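Local atomic coordinates of 4-oxalocrotonate tautomerase (Staphylococcus aureus, PDB entry 2X4K), a protein that is a small enzyme of the tautomerase family and assembles as a hexamer of short beta-alpha-beta chains. Residues E12-S15 / D16-K20; V23-V26 / T27-V30; E46-P50 / N51-V55. One frame throughout, in Å; residues are numbered along the deposited sequence.

Contact 1: residues E12-S15 / D16-K20; sequences EGRS and DEQLK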
loop_
_atom_site.group_PDB
_atom_site.type_symbol
_atom_site.label_atom_id
_atom_site.label_comp_id
_atom_site.label_asym_id
_atom_site.label_seq_id
_atom_site.Cartn_x
_atom_site.Cartn_y
_atom_site.Cartn_z
ATOM N N GLU A 12 3.877 -15.305 7.077
ATOM C CA GLU A 12 5.016 -15.951 6.438
ATOM C C GLU A 12 4.996 -17.466 6.593
ATOM O O GLU A 12 4.285 -18.015 7.433
ATOM C CB GLU A 12 6.311 -15.414 7.029
ATOM C CG GLU A 12 6.500 -15.814 8.477
ATOM C CD GLU A 12 7.755 -15.254 9.088
ATOM O OE1 GLU A 12 8.591 -14.699 8.343
ATOM O OE2 GLU A 12 7.901 -15.373 10.321
ATOM N N GLY A 13 5.804 -18.122 5.771
ATOM C CA GLY A 13 5.994 -19.561 5.855
ATOM C C GLY A 13 5.156 -20.351 4.872
ATOM O O GLY A 13 5.062 -21.570 4.984
ATOM N N ARG A 14 4.566 -19.678 3.894
ATOM C CA ARG A 14 3.780 -20.377 2.883
ATOM C C ARG A 14 4.723 -21.188 1.997
ATOM O O ARG A 14 5.851 -20.781 1.762
ATOM C CB ARG A 14 2.956 -19.380 2.056
ATOM C CG ARG A 14 1.630 -18.907 2.701
ATOM C CD ARG A 14 1.695 -18.730 4.219
ATOM N NE ARG A 14 1.593 -19.989 4.955
ATOM C CZ ARG A 14 1.627 -20.094 6.283
ATOM N NH1 ARG A 14 1.531 -21.289 6.852
ATOM N NH2 ARG A 14 1.748 -19.015 7.048
ATOM N N SER A 15 4.265 -22.342 1.515
ATOM C CA SER A 15 5.064 -23.151 0.592
ATOM C C SER A 15 5.115 -22.478 -0.770
ATOM O O SER A 15 4.249 -21.664 -1.092
ATOM C CB SER A 15 4.491 -24.561 0.461
ATOM O OG SER A 15 3.284 -24.541 -0.273
ATOM N N ASP A 16 6.116 -22.821 -1.575
ATOM C CA ASP A 16 6.229 -22.250 -2.915
ATOM C C ASP A 16 5.000 -22.600 -3.754
ATOM O O ASP A 16 4.541 -21.777 -4.541
ATOM C CB ASP A 16 7.505 -22.716 -3.626
ATOM C CG ASP A 16 7.823 -21.872 -4.841
ATOM O OD1 ASP A 16 8.112 -20.667 -4.676
ATOM O OD2 ASP A 16 7.758 -22.398 -5.970
ATOM N N GLU A 17 4.470 -23.813 -3.578
ATOM C CA GLU A 17 3.284 -24.240 -4.321
ATOM C C GLU A 17 2.043 -23.475 -3.878
ATOM O O GLU A 17 1.220 -23.099 -4.712
ATOM C CB GLU A 17 3.045 -25.745 -4.180
ATOM C CG GLU A 17 2.173 -26.332 -5.297
ATOM C CD GLU A 17 2.892 -26.404 -6.639
ATOM O OE1 GLU A 17 4.127 -26.210 -6.673
ATOM O OE2 GLU A 17 2.220 -26.655 -7.663
ATOM N N GLN A 18 1.896 -23.246 -2.575
ATOM C CA GLN A 18 0.790 -22.423 -2.076
ATOM C C GLN A 18 0.833 -21.017 -2.683
ATOM O O GLN A 18 -0.200 -20.498 -3.099
ATOM C CB GLN A 18 0.768 -22.381 -0.537
ATOM C CG GLN A 18 0.205 -23.652 0.104
ATOM C CD GLN A 18 0.166 -23.586 1.620
ATOM O OE1 GLN A 18 1.166 -23.283 2.256
ATOM N NE2 GLN A 18 -0.991 -23.884 2.200
ATOM N N LEU A 19 2.032 -20.421 -2.727
ATOM C CA LEU A 19 2.264 -19.108 -3.353
ATOM C C LEU A 19 1.895 -19.134 -4.833
ATOM O O LEU A 19 1.191 -18.250 -5.325
ATOM C CB LEU A 19 3.743 -18.691 -3.243
ATOM C CG LEU A 19 4.342 -18.191 -1.925
ATOM C CD1 LEU A 19 5.854 -18.022 -2.052
ATOM C CD2 LEU A 19 3.701 -16.884 -1.501
ATOM N N LYS A 20 2.387 -20.151 -5.534
ATOM C CA LYS A 20 2.129 -20.318 -6.964
ATOM C C LYS A 20 0.623 -20.369 -7.226
ATOM O O LYS A 20 0.103 -19.658 -8.088
ATOM C CB LYS A 20 2.792 -21.602 -7.470
ATOM C CG LYS A 20 2.640 -21.833 -8.961
ATOM C CD LYS A 20 3.500 -23.001 -9.415
ATOM C CE LYS A 20 3.181 -23.398 -10.842
ATOM N NZ LYS A 20 1.878 -24.103 -10.933
#
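S15 OG accepts the amide of Q18 in a 3.0 Å bond from Q18 N, with an N-H...O angle of 160°, and so makes S15 the N-cap of helix 16-34. A chi1 of 72° tucks the hydroxyl between the backbone N and the carbonyl carbon of S15, where it faces the first turn and the amides that have no helical carbonyl before them. The return half of a capping box comes from Q18: its side chain, extended beyond CG, runs back toward the cap and offers OE1 to S15 N at 3.3 Å, a weak bond although nearly straight at 174°. On the way, Q18 CG passes 3.2 Å from S15 OG, so the hydroxyl has the methylene chain alongside it. The carbonyl of S15 opens the regular helical ladder, with L19 N bonded to S15 O at 3.0 Å. R14 approaches the cap from the loop side. The edge of its guanidinium is turned to Q18 OE1, which lies near the guanidinium plane, 4.3 Å from R14 NE and not bonded to it; the firmer hold on the group is L11 O, which takes R14 NH2. The D16 carboxylate is held by the second subunit, with a salt bridge to R59 and a hydrogen bond to N51 of that chain. The cap thus ends the loop that leaves strand 5-11 and starts helix 16-34, while L19 turns inward onto I45 of strand 42-48.

Contact 2: residues V23-V26 / T27-V30; sequences VSEV and TDAV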
loop_
_atom_site.group_PDB
_atom_site.type_symbol
_atom_site.label_atom_id
_atom_site.label_comp_id
_atom_site.label_asym_id
_atom_site.label_seq_id
_atom_site.Cartn_x
_atom_site.Cartn_y
_atom_site.Cartn_z
ATOM N N VAL A 23 -1.259 -17.003 -6.512
ATOM C CA VAL A 23 -1.138 -16.052 -7.617
ATOM C C VAL A 23 -2.069 -16.429 -8.776
ATOM O O VAL A 23 -2.748 -15.569 -9.330
ATOM C CB VAL A 23 0.331 -15.916 -8.100
ATOM C CG1 VAL A 23 0.417 -15.135 -9.403
ATOM C CG2 VAL A 23 1.165 -15.245 -7.027
ATOM N N SER A 24 -2.116 -17.707 -9.136
ATOM C CA SER A 24 -2.964 -18.131 -10.245
ATOM C C SER A 24 -4.451 -17.993 -9.934
ATOM O O SER A 24 -5.209 -17.469 -10.747
ATOM C CB SER A 24 -2.645 -19.574 -10.637
ATOM O OG SER A 24 -3.328 -19.942 -11.823
ATOM N N GLU A 25 -4.865 -18.459 -8.760
ATOM C CA GLU A 25 -6.288 -18.470 -8.397
ATOM C C GLU A 25 -6.813 -17.067 -8.107
ATOM O O GLU A 25 -7.958 -16.762 -8.444
ATOM C CB GLU A 25 -6.541 -19.395 -7.214
ATOM C CG GLU A 25 -6.201 -20.858 -7.506
ATOM C CD GLU A 25 -7.387 -21.743 -7.856
ATOM O OE1 GLU A 25 -8.526 -21.246 -7.987
ATOM O OE2 GLU A 25 -7.171 -22.967 -7.987
ATOM N N VAL A 26 -6.015 -16.203 -7.477
ATOM C CA VAL A 26 -6.427 -14.816 -7.269
ATOM C C VAL A 26 -6.595 -14.125 -8.625
ATOM O O VAL A 26 -7.521 -13.336 -8.828
ATOM C CB VAL A 26 -5.427 -14.056 -6.372
ATOM C CG1 VAL A 26 -5.621 -12.549 -6.494
ATOM C CG2 VAL A 26 -5.566 -14.508 -4.916
ATOM N N THR A 27 -5.692 -14.418 -9.554
ATOM C CA THR A 27 -5.800 -13.857 -10.902
ATOM C C THR A 27 -7.088 -14.326 -11.576
ATOM O O THR A 27 -7.809 -13.515 -12.147
ATOM C CB THR A 27 -4.554 -14.202 -11.732
ATOM O OG1 THR A 27 -3.413 -13.613 -11.109
ATOM C CG2 THR A 27 -4.649 -13.661 -13.142
ATOM N N ASP A 28 -7.394 -15.618 -11.468
ATOM C CA ASP A 28 -8.646 -16.159 -11.998
ATOM C C ASP A 28 -9.839 -15.403 -11.428
ATOM O O ASP A 28 -10.776 -15.070 -12.154
ATOM C CB ASP A 28 -8.851 -17.634 -11.598
ATOM C CG ASP A 28 -7.885 -18.611 -12.255
ATOM O OD1 ASP A 28 -7.167 -18.258 -13.211
ATOM O OD2 ASP A 28 -7.878 -19.782 -11.796
ATOM N N ALA A 29 -9.828 -15.189 -10.117
ATOM C CA ALA A 29 -10.927 -14.525 -9.425
ATOM C C ALA A 29 -11.144 -13.105 -9.924
ATOM O O ALA A 29 -12.277 -12.686 -10.159
ATOM C CB ALA A 29 -10.673 -14.511 -7.921
ATOM N N VAL A 30 -10.059 -12.349 -10.056
ATOM C CA VAL A 30 -10.147 -10.974 -10.541
ATOM C C VAL A 30 -10.667 -10.971 -11.980
ATOM O O VAL A 30 -11.575 -10.214 -12.330
ATOM C CB VAL A 30 -8.782 -10.272 -10.449
ATOM C CG1 VAL A 30 -8.825 -8.912 -11.147
ATOM C CG2 VAL A 30 -8.372 -10.118 -8.984
HETATM O O HOH W 1 -5.593 -21.227 -11.527
HETATM O O HOH W 2 -9.925 -20.398 -10.049
#
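T27 bonds to V23 twice. Its OG1 donates to V23 O at 2.7 Å, and its amide reaches the same oxygen less directly, T27 N to V23 O being 3.2 Å with the donor 36° out of the carbonyl plane. With chi1 at -62° the hydroxyl stands beside the backbone N and bends back over the preceding turn, so a polar group on a buried face is satisfied within the helix. D28 follows, its N bonded to S24 O at 3.0 Å. The side chains of D28 and E25 cross obliquely, carboxylate planes 62° apart, with E25 OE1 4.1 Å from D28 OD2, too far for contact. Such like charges would probably repel, but each has a cation: D28 OD1 pairs with R38, and E25 OE2 with K32 of the third subunit. One water joins S24 OG, 2.6 Å away, to D28 OD2, to which it donates at 2.7 Å; a second lies between E25 OE1 and D28 OD2. A29 N and V30 N continue the ladder to E25 O and V26 O, and V30 CG2 rests 3.3 Å from V26 O. V23 and T27 turn to strand 42-48, and V30 to V6 of strand 5-11, as the crossover helix of a beta-alpha-beta unit covers its two parallel strands.

Contact 3: residues E46-P50 / N51-V55; sequences EEMKP and NHYGV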
loop_
_atom_site.group_PDB
_atom_site.type_symbol
_atom_site.label_atom_id
_atom_site.label_comp_id
_atom_site.label_asym_id
_atom_site.label_seq_id
_atom_site.Cartn_x
_atom_site.Cartn_y
_atom_site.Cartn_z
ATOM N N GLU A 46 3.144 -10.216 -0.013
ATOM C CA GLU A 46 4.008 -9.735 1.052
ATOM C C GLU A 46 3.781 -10.608 2.262
ATOM O O GLU A 46 2.695 -10.604 2.830
ATOM C CB GLU A 46 3.673 -8.295 1.419
ATOM C CG GLU A 46 3.890 -7.305 0.308
ATOM C CD GLU A 46 3.758 -5.889 0.800
ATOM O OE1 GLU A 46 2.668 -5.527 1.294
ATOM O OE2 GLU A 46 4.760 -5.143 0.732
ATOM N N GLU A 47 4.806 -11.350 2.660
ATOM C CA GLU A 47 4.708 -12.205 3.831
ATOM C C GLU A 47 5.050 -11.400 5.084
ATOM O O GLU A 47 5.934 -10.536 5.063
ATOM C CB GLU A 47 5.601 -13.437 3.669
ATOM C CG GLU A 47 5.097 -14.388 2.583
ATOM C CD GLU A 47 5.907 -15.673 2.473
ATOM O OE1 GLU A 47 6.747 -15.759 1.562
ATOM O OE2 GLU A 47 5.709 -16.599 3.285
ATOM N N MET A 48 4.328 -11.678 6.166
ATOM C CA MET A 48 4.482 -10.953 7.422
ATOM C C MET A 48 4.854 -11.894 8.548
ATOM O O MET A 48 4.288 -12.978 8.679
ATOM C CB MET A 48 3.163 -10.281 7.821
ATOM C CG MET A 48 2.477 -9.452 6.758
ATOM S SD MET A 48 0.986 -8.695 7.425
ATOM C CE MET A 48 -0.200 -10.035 7.391
ATOM N N LYS A 49 5.772 -11.453 9.397
ATOM C CA LYS A 49 6.053 -12.163 10.640
ATOM C C LYS A 49 4.900 -11.927 11.617
ATOM O O LYS A 49 4.317 -10.838 11.633
ATOM C CB LYS A 49 7.355 -11.667 11.263
ATOM C CG LYS A 49 8.572 -11.851 10.376
ATOM C CD LYS A 49 9.833 -11.328 11.033
ATOM C CE LYS A 49 11.052 -11.582 10.162
ATOM N NZ LYS A 49 12.304 -11.057 10.772
ATOM N N PRO A 50 4.582 -12.926 12.455
ATOM C CA PRO A 50 3.452 -12.802 13.379
ATOM C C PRO A 50 3.622 -11.717 14.445
ATOM O O PRO A 50 2.633 -11.259 15.008
ATOM C CB PRO A 50 3.368 -14.193 14.018
ATOM C CG PRO A 50 4.716 -14.774 13.843
ATOM C CD PRO A 50 5.203 -14.257 12.535
ATOM N N ASN A 51 4.859 -11.301 14.707
ATOM C CA ASN A 51 5.109 -10.192 15.619
ATOM C C ASN A 51 5.010 -8.816 14.930
ATOM O O ASN A 51 5.280 -7.789 15.566
ATOM C CB ASN A 51 6.463 -10.372 16.322
ATOM C CG ASN A 51 7.627 -10.175 15.396
ATOM O OD1 ASN A 51 7.530 -10.452 14.206
ATOM N ND2 ASN A 51 8.736 -9.680 15.931
ATOM N N HIS A 52 4.583 -8.792 13.659
ATOM C CA HIS A 52 4.433 -7.544 12.908
ATOM C C HIS A 52 3.007 -7.231 12.506
ATOM O O HIS A 52 2.770 -6.309 11.739
ATOM C CB HIS A 52 5.295 -7.578 11.656
ATOM C CG HIS A 52 6.731 -7.312 11.932
ATOM N ND1 HIS A 52 7.514 -8.176 12.666
ATOM C CD2 HIS A 52 7.520 -6.266 11.603
ATOM C CE1 HIS A 52 8.734 -7.681 12.756
ATOM N NE2 HIS A 52 8.763 -6.522 12.124
ATOM N N TYR A 53 2.036 -7.981 13.014
ATOM C CA TYR A 53 0.645 -7.646 12.722
ATOM C C TYR A 53 -0.306 -8.150 13.778
ATOM O O TYR A 53 0.008 -9.058 14.548
ATOM C CB TYR A 53 0.221 -8.159 11.343
ATOM C CG TYR A 53 0.081 -9.649 11.232
ATOM C CD1 TYR A 53 -1.132 -10.278 11.476
ATOM C CD2 TYR A 53 1.157 -10.432 10.839
ATOM C CE1 TYR A 53 -1.264 -11.650 11.342
ATOM C CE2 TYR A 53 1.040 -11.806 10.708
ATOM C CZ TYR A 53 -0.170 -12.411 10.970
ATOM O OH TYR A 53 -0.280 -13.776 10.835
ATOM N N GLY A 54 -1.478 -7.538 13.808
ATOM C CA GLY A 54 -2.488 -7.911 14.761
ATOM C C GLY A 54 -3.845 -7.343 14.440
ATOM O O GLY A 54 -4.022 -6.593 13.475
ATOM N N VAL A 55 -4.801 -7.751 15.264
ATOM C CA VAL A 55 -6.159 -7.257 15.208
ATOM C C VAL A 55 -6.606 -7.036 16.650
ATOM O O VAL A 55 -6.127 -7.713 17.570
ATOM C CB VAL A 55 -7.106 -8.232 14.456
ATOM C CG1 VAL A 55 -7.144 -9.597 15.131
ATOM C CG2 VAL A 55 -8.500 -7.639 14.325
#
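A type I beta turn, K49 to H52, carries the chain from the end of strand 42-48 into the short strand 53-55, and a Met-aromatic contact between M48 and Y53 sits beside it. The turn is closed by H52 N, which donates to K49 O at 2.9 Å from well above the carbonyl plane, 51° out of it; P50 and N51 fill its two central positions. On one side of the turn K49, N51 and H52 send their side chains the same way, side by side. N51 OD1 lies 3.2 Å from K49 CB and also takes the H52 imidazole, with H52 ND1 2.7 Å from N51 OD1. This oxygen lies in the ring plane of H52 but the ring nitrogen stands above the amide plane of N51, a bond that would steady this conformer of the imidazole. The far nitrogen, H52 NE2, binds E47 of the fourth subunit, and N51 ND2 reaches D16 there, so this side of the turn is built into the interface. Strand 53-55 pairs antiparallel with a strand of that same subunit, extending the sheet across the boundary. Flanking the turn, M48 just before it and Y53 just after it cross at about a right angle. The M48 chain is straight to SD and then bends, chi3 -79°, which lays the methyl over one face of the phenol in a CH-pi contact: M48 CE is 3.8 Å from the centroid of the Y53 ring, only 15° off its normal. The sulfur sits more obliquely, M48 SD being 4.5 Å from that centroid. Nearer the backbone, M48 CB meets Y53 CD2 at 3.6 Å, and the same ring carbon, Y53 CD2, comes within 3.3 Å of K49 O.

How the contacts relate
Contacts 1 and 2 follow one another along helix 16-34, their centres about 15 Å apart, the first at its start and the second further along. Contact 3 begins on the last residues of strand 42-48, yet touches contact 1: E12 N lies 2.9 Å from M48 O and G13 N 2.9 Å from E47 OE2, both probable hydrogen bonds. Contact 2 lies about 23 Å from contact 3, centre to centre, across the middle of the chain. Zinc ions lie about 6 Å from the D28 side chain and 8 Å from that of M48; within 46-50, E46 OE2 binds zinc, as does E46 OE2 of the second and of the fourth subunit. All three contacts also touch the third subunit.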